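Putative gamma-glutamylcyclotransferase PH0828 (Pyrococcus horikoshii, PDB 1V30) is a putative gamma-glutamylcyclotransferase, probably an acyltransferase acting on gamma-glutamyl substrates, whose activity has yet to be established. Local coordinates at residues V12-L16 with L47-V51; G80-V84 with L95-G99. Residue numbers count along the deposited sequence, not the author numbering.

Interaction 1: residues V12-L16 with L47-V51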
loop_
_atom_site.group_PDB
_atom_site.type_symbol
_atom_site.label_atom_id
_atom_site.label_comp_id
_atom_site.label_asym_id
_atom_site.label_seq_id
_atom_site.Cartn_x
_atom_site.Cartn_y
_atom_site.Cartn_z
ATOM N N VAL A 12 -0.171 -4.117 -0.853
ATOM C CA VAL A 12 -0.601 -2.826 -0.337
ATOM C C VAL A 12 0.386 -2.231 0.661
ATOM O O VAL A 12 0.902 -2.923 1.546
ATOM C CB VAL A 12 -2.019 -2.931 0.282
ATOM C CG1 VAL A 12 -3.010 -3.357 -0.802
ATOM C CG2 VAL A 12 -2.037 -3.935 1.437
ATOM N N TYR A 13 0.655 -0.941 0.496
ATOM C CA TYR A 13 1.614 -0.224 1.326
ATOM C C TYR A 13 0.998 0.841 2.215
ATOM O O TYR A 13 1.671 1.365 3.101
ATOM C CB TYR A 13 2.641 0.465 0.427
ATOM C CG TYR A 13 2.002 1.405 -0.583
ATOM C CD1 TYR A 13 1.656 0.962 -1.862
ATOM C CD2 TYR A 13 1.727 2.738 -0.255
ATOM C CE1 TYR A 13 1.057 1.830 -2.792
ATOM C CE2 TYR A 13 1.126 3.607 -1.175
ATOM C CZ TYR A 13 0.800 3.148 -2.439
ATOM O OH TYR A 13 0.262 4.029 -3.352
ATOM N N GLY A 14 -0.267 1.167 1.988
ATOM C CA GLY A 14 -0.865 2.232 2.766
ATOM C C GLY A 14 -2.246 2.032 3.336
ATOM O O GLY A 14 -2.439 1.272 4.283
ATOM N N THR A 15 -3.207 2.728 2.745
ATOM C CA THR A 15 -4.593 2.730 3.188
ATOM C C THR A 15 -5.264 1.374 3.392
ATOM O O THR A 15 -6.140 1.235 4.255
ATOM C CB THR A 15 -5.416 3.596 2.217
ATOM O OG1 THR A 15 -4.686 4.803 1.950
ATOM C CG2 THR A 15 -6.751 3.959 2.818
ATOM N N LEU A 16 -4.852 0.379 2.618
ATOM C CA LEU A 16 -5.425 -0.958 2.724
ATOM C C LEU A 16 -4.704 -1.885 3.714
ATOM O O LEU A 16 -5.186 -2.982 3.999
ATOM C CB LEU A 16 -5.479 -1.614 1.339
ATOM C CG LEU A 16 -6.497 -1.031 0.346
ATOM C CD1 LEU A 16 -6.137 -1.467 -1.063
ATOM C CD2 LEU A 16 -7.906 -1.478 0.716
ATOM N N LEU A 47 -2.940 11.293 2.384
ATOM C CA LEU A 47 -3.004 9.947 1.827
ATOM C C LEU A 47 -1.585 9.479 1.563
ATOM O O LEU A 47 -0.683 10.294 1.359
ATOM C CB LEU A 47 -3.745 9.941 0.485
ATOM C CG LEU A 47 -5.214 10.349 0.455
ATOM C CD1 LEU A 47 -5.664 10.497 -0.991
ATOM C CD2 LEU A 47 -6.054 9.315 1.179
ATOM N N PRO A 48 -1.370 8.158 1.556
ATOM C CA PRO A 48 -0.042 7.595 1.299
ATOM C C PRO A 48 0.177 7.473 -0.206
ATOM O O PRO A 48 -0.745 7.120 -0.945
ATOM C CB PRO A 48 -0.106 6.236 1.988
ATOM C CG PRO A 48 -1.524 5.825 1.751
ATOM C CD PRO A 48 -2.325 7.105 1.960
ATOM N N TYR A 49 1.397 7.749 -0.651
ATOM C CA TYR A 49 1.717 7.687 -2.071
ATOM C C TYR A 49 2.980 6.905 -2.372
ATOM O O TYR A 49 4.042 7.209 -1.846
ATOM C CB TYR A 49 1.902 9.093 -2.637
ATOM C CG TYR A 49 0.772 10.045 -2.344
ATOM C CD1 TYR A 49 0.969 11.153 -1.524
ATOM C CD2 TYR A 49 -0.485 9.865 -2.913
ATOM C CE1 TYR A 49 -0.056 12.059 -1.284
ATOM C CE2 TYR A 49 -1.517 10.763 -2.681
ATOM C CZ TYR A 49 -1.294 11.860 -1.867
ATOM O OH TYR A 49 -2.301 12.766 -1.663
ATOM N N ALA A 50 2.860 5.891 -3.222
ATOM C CA ALA A 50 4.030 5.124 -3.627
ATOM C C ALA A 50 4.333 5.539 -5.061
ATOM O O ALA A 50 3.463 5.484 -5.930
ATOM C CB ALA A 50 3.753 3.624 -3.562
ATOM N N VAL A 51 5.557 5.997 -5.287
ATOM C CA VAL A 51 5.989 6.409 -6.619
ATOM C C VAL A 51 7.352 5.799 -6.874
ATOM O O VAL A 51 8.096 5.518 -5.938
ATOM C CB VAL A 51 6.100 7.944 -6.737
ATOM C CG1 VAL A 51 4.729 8.574 -6.572
ATOM C CG2 VAL A 51 7.076 8.483 -5.701
#
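Tyr13 carries the largest share of this buried contact, its phenol ring reaching from the loop that follows strand 8-12 to the backbone of strand 48-51. With chi1 in the p well, the ring lies against Ala50, whose CB is over one ring face in a CH-pi contact, and against Pro48, whose O sits near the plane at the ring edge, 4.0 Å from Tyr13 CE2. At the tip, Ala50 N donates a weak hydrogen bond to Tyr13 OH (3.2 Å, 141°); the stronger partner of that hydroxyl is Trp96 O. Residues 13-16 probably form the substrate-binding loop of this AIG2-like fold, and here the backbone N atoms of Tyr13 and Leu16 hydrogen-bond the sulfonate of a bound 2-(cyclohexylamino)ethanesulfonic acid, probably from the crystallisation liquor, consistent with an anion-binding pocket. Pro48, the second major contributor, fills the space beside the loop: its CG lies 3.8 Å from Gly14 CA, where a side chain on residue 14 would collide with the proline ring. Next to Gly14, Thr15 OG1 approaches Pro48 CD at 3.3 Å.

Interaction 2: residues G80-V84 with L95-G99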
loop_
_atom_site.group_PDB
_atom_site.type_symbol
_atom_site.label_atom_id
_atom_site.label_comp_id
_atom_site.label_asym_id
_atom_site.label_seq_id
_atom_site.Cartn_x
_atom_site.Cartn_y
_atom_site.Cartn_z
ATOM N N GLY A 80 -6.661 8.792 -8.130
ATOM C CA GLY A 80 -5.322 9.238 -8.460
ATOM C C GLY A 80 -4.256 8.168 -8.582
ATOM O O GLY A 80 -3.113 8.482 -8.904
ATOM N N TYR A 81 -4.617 6.914 -8.329
ATOM C CA TYR A 81 -3.662 5.815 -8.414
ATOM C C TYR A 81 -3.923 4.952 -9.646
ATOM O O TYR A 81 -5.061 4.810 -10.081
ATOM C CB TYR A 81 -3.759 4.917 -7.172
ATOM C CG TYR A 81 -3.608 5.615 -5.836
ATOM C CD1 TYR A 81 -4.685 6.278 -5.246
ATOM C CD2 TYR A 81 -2.399 5.570 -5.140
ATOM C CE1 TYR A 81 -4.564 6.873 -3.983
ATOM C CE2 TYR A 81 -2.266 6.165 -3.880
ATOM C CZ TYR A 81 -3.352 6.809 -3.310
ATOM O OH TYR A 81 -3.227 7.366 -2.052
ATOM N N ARG A 82 -2.870 4.378 -10.210
ATOM C CA ARG A 82 -3.042 3.502 -11.355
ATOM C C ARG A 82 -2.425 2.149 -11.018
ATOM O O ARG A 82 -1.433 2.060 -10.295
ATOM C CB ARG A 82 -2.433 4.127 -12.619
ATOM C CG ARG A 82 -3.251 5.314 -13.127
ATOM C CD ARG A 82 -2.606 6.006 -14.319
ATOM N NE ARG A 82 -1.284 6.524 -13.987
ATOM C CZ ARG A 82 -0.602 7.387 -14.735
ATOM N NH1 ARG A 82 -1.114 7.845 -15.871
ATOM N NH2 ARG A 82 0.599 7.786 -14.351
ATOM N N LEU A 83 -3.037 1.100 -11.544
ATOM C CA LEU A 83 -2.630 -0.271 -11.285
ATOM C C LEU A 83 -1.352 -0.675 -12.004
ATOM O O LEU A 83 -1.244 -0.536 -13.220
ATOM C CB LEU A 83 -3.773 -1.201 -11.700
ATOM C CG LEU A 83 -3.826 -2.613 -11.130
ATOM C CD1 LEU A 83 -4.155 -2.547 -9.642
ATOM C CD2 LEU A 83 -4.890 -3.412 -11.866
ATOM N N VAL A 84 -0.379 -1.172 -11.248
ATOM C CA VAL A 84 0.877 -1.631 -11.822
ATOM C C VAL A 84 1.177 -3.011 -11.257
ATOM O O VAL A 84 0.548 -3.451 -10.291
ATOM C CB VAL A 84 2.060 -0.687 -11.487
ATOM C CG1 VAL A 84 1.791 0.699 -12.049
ATOM C CG2 VAL A 84 2.280 -0.622 -9.983
ATOM N N LEU A 95 -0.307 -3.492 -7.584
ATOM C CA LEU A 95 -0.080 -2.434 -6.612
ATOM C C LEU A 95 -0.646 -1.150 -7.198
ATOM O O LEU A 95 -0.593 -0.946 -8.414
ATOM C CB LEU A 95 1.422 -2.297 -6.343
ATOM C CG LEU A 95 1.909 -1.154 -5.450
ATOM C CD1 LEU A 95 3.085 -1.632 -4.611
ATOM C CD2 LEU A 95 2.299 0.045 -6.301
ATOM N N TRP A 96 -1.206 -0.302 -6.341
ATOM C CA TRP A 96 -1.784 0.959 -6.774
ATOM C C TRP A 96 -0.748 2.053 -6.619
ATOM O O TRP A 96 -0.484 2.527 -5.514
ATOM C CB TRP A 96 -3.029 1.280 -5.952
ATOM C CG TRP A 96 -4.228 0.482 -6.370
ATOM C CD1 TRP A 96 -5.106 0.787 -7.371
ATOM C CD2 TRP A 96 -4.675 -0.761 -5.811
ATOM N NE1 TRP A 96 -6.074 -0.186 -7.467
ATOM C CE2 TRP A 96 -5.832 -1.150 -6.522
ATOM C CE3 TRP A 96 -4.209 -1.588 -4.778
ATOM C CZ2 TRP A 96 -6.531 -2.326 -6.233
ATOM C CZ3 TRP A 96 -4.906 -2.758 -4.489
ATOM C CH2 TRP A 96 -6.054 -3.114 -5.213
ATOM N N GLU A 97 -0.163 2.435 -7.746
ATOM C CA GLU A 97 0.867 3.458 -7.800
ATOM C C GLU A 97 0.270 4.853 -7.951
ATOM O O GLU A 97 -0.608 5.073 -8.785
ATOM C CB GLU A 97 1.787 3.151 -8.981
ATOM C CG GLU A 97 2.762 4.243 -9.355
ATOM C CD GLU A 97 3.571 3.861 -10.574
ATOM O OE1 GLU A 97 4.412 2.948 -10.458
ATOM O OE2 GLU A 97 3.345 4.457 -11.651
ATOM N N TRP A 98 0.741 5.800 -7.145
ATOM C CA TRP A 98 0.233 7.162 -7.246
ATOM C C TRP A 98 0.620 7.671 -8.639
ATOM O O TRP A 98 1.779 7.570 -9.043
ATOM C CB TRP A 98 0.832 8.036 -6.142
ATOM C CG TRP A 98 0.389 9.464 -6.193
ATOM C CD1 TRP A 98 1.188 10.555 -6.351
ATOM C CD2 TRP A 98 -0.952 9.963 -6.069
ATOM N NE1 TRP A 98 0.438 11.699 -6.332
ATOM C CE2 TRP A 98 -0.880 11.371 -6.160
ATOM C CE3 TRP A 98 -2.207 9.363 -5.884
ATOM C CZ2 TRP A 98 -2.015 12.190 -6.075
ATOM C CZ3 TRP A 98 -3.337 10.180 -5.797
ATOM C CH2 TRP A 98 -3.230 11.579 -5.894
ATOM N N GLY A 99 -0.354 8.219 -9.361
ATOM C CA GLY A 99 -0.106 8.676 -10.722
ATOM C C GLY A 99 0.323 10.108 -10.982
ATOM O O GLY A 99 0.319 10.553 -12.134
HETATM O O HOH W 1 1.275 10.921 -14.766
HETATM O O HOH W 2 2.918 6.910 -13.061
#
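Strands 81-84 and 95-98 run antiparallel with a marked twist, their N-to-C directions 136° apart and their axes 4.3 Å apart at closest approach. They are the paired arms of the beta hairpin 81-86/93-98. Arg82 with Glu97 and Val84 with Leu95 form hydrogen-bonded pairs, each with two N-H...O bonds of 2.8 to 2.9 Å between backbone N and O; Tyr81-Trp98 and Leu83-Trp96 are the non-hydrogen-bonded pairs. Gly99 N also donates to Gly80 O at 2.8 Å. One face of the hairpin is aromatic: the edge of Trp98 meets the face of Tyr81 in a T-shaped stack (centroids 5.0 Å, planes at 70°), and Leu83 CD1 makes a CH-pi contact over the five-membered ring of Trp96. On this face Tyr81 also packs against Tyr13 of the putative substrate-binding loop, while Leu83 and Trp96 touch helix 66-72. The other face holds Val84 against Leu95 (CG2 to CD2, 3.7 Å), as well as Arg82 and Glu97, whose charged ends do not meet directly. Glu97 OE1 forms a salt bridge with Lys52, whereas a water links its OE2, 2.9 Å away, to Arg82 NH2 at 2.8 Å through a weak bond.

How the interactions relate
From the N terminus, the chain leaves strand 8-12 through the putative substrate-binding loop, passes along strands 30-37 and 40-44, and returns at 47-51, where interaction 1 closes a loop of 30 intervening residues. It then continues through strand 56-64 and helix 66-72 to the hairpin of interaction 2, which closes only ten residues. The two loops follow in series, neither nested nor crossed, yet they meet in space with centres about 9 Å apart. Tyr81 OH probably hydrogen-bonds Pro48 O, and Tyr13 OH probably bonds Trp96 O, both at 2.7 Å; Tyr49 packs on Trp98. Together they join the binding loop, the sheet edge strand 48-51 and the hairpin.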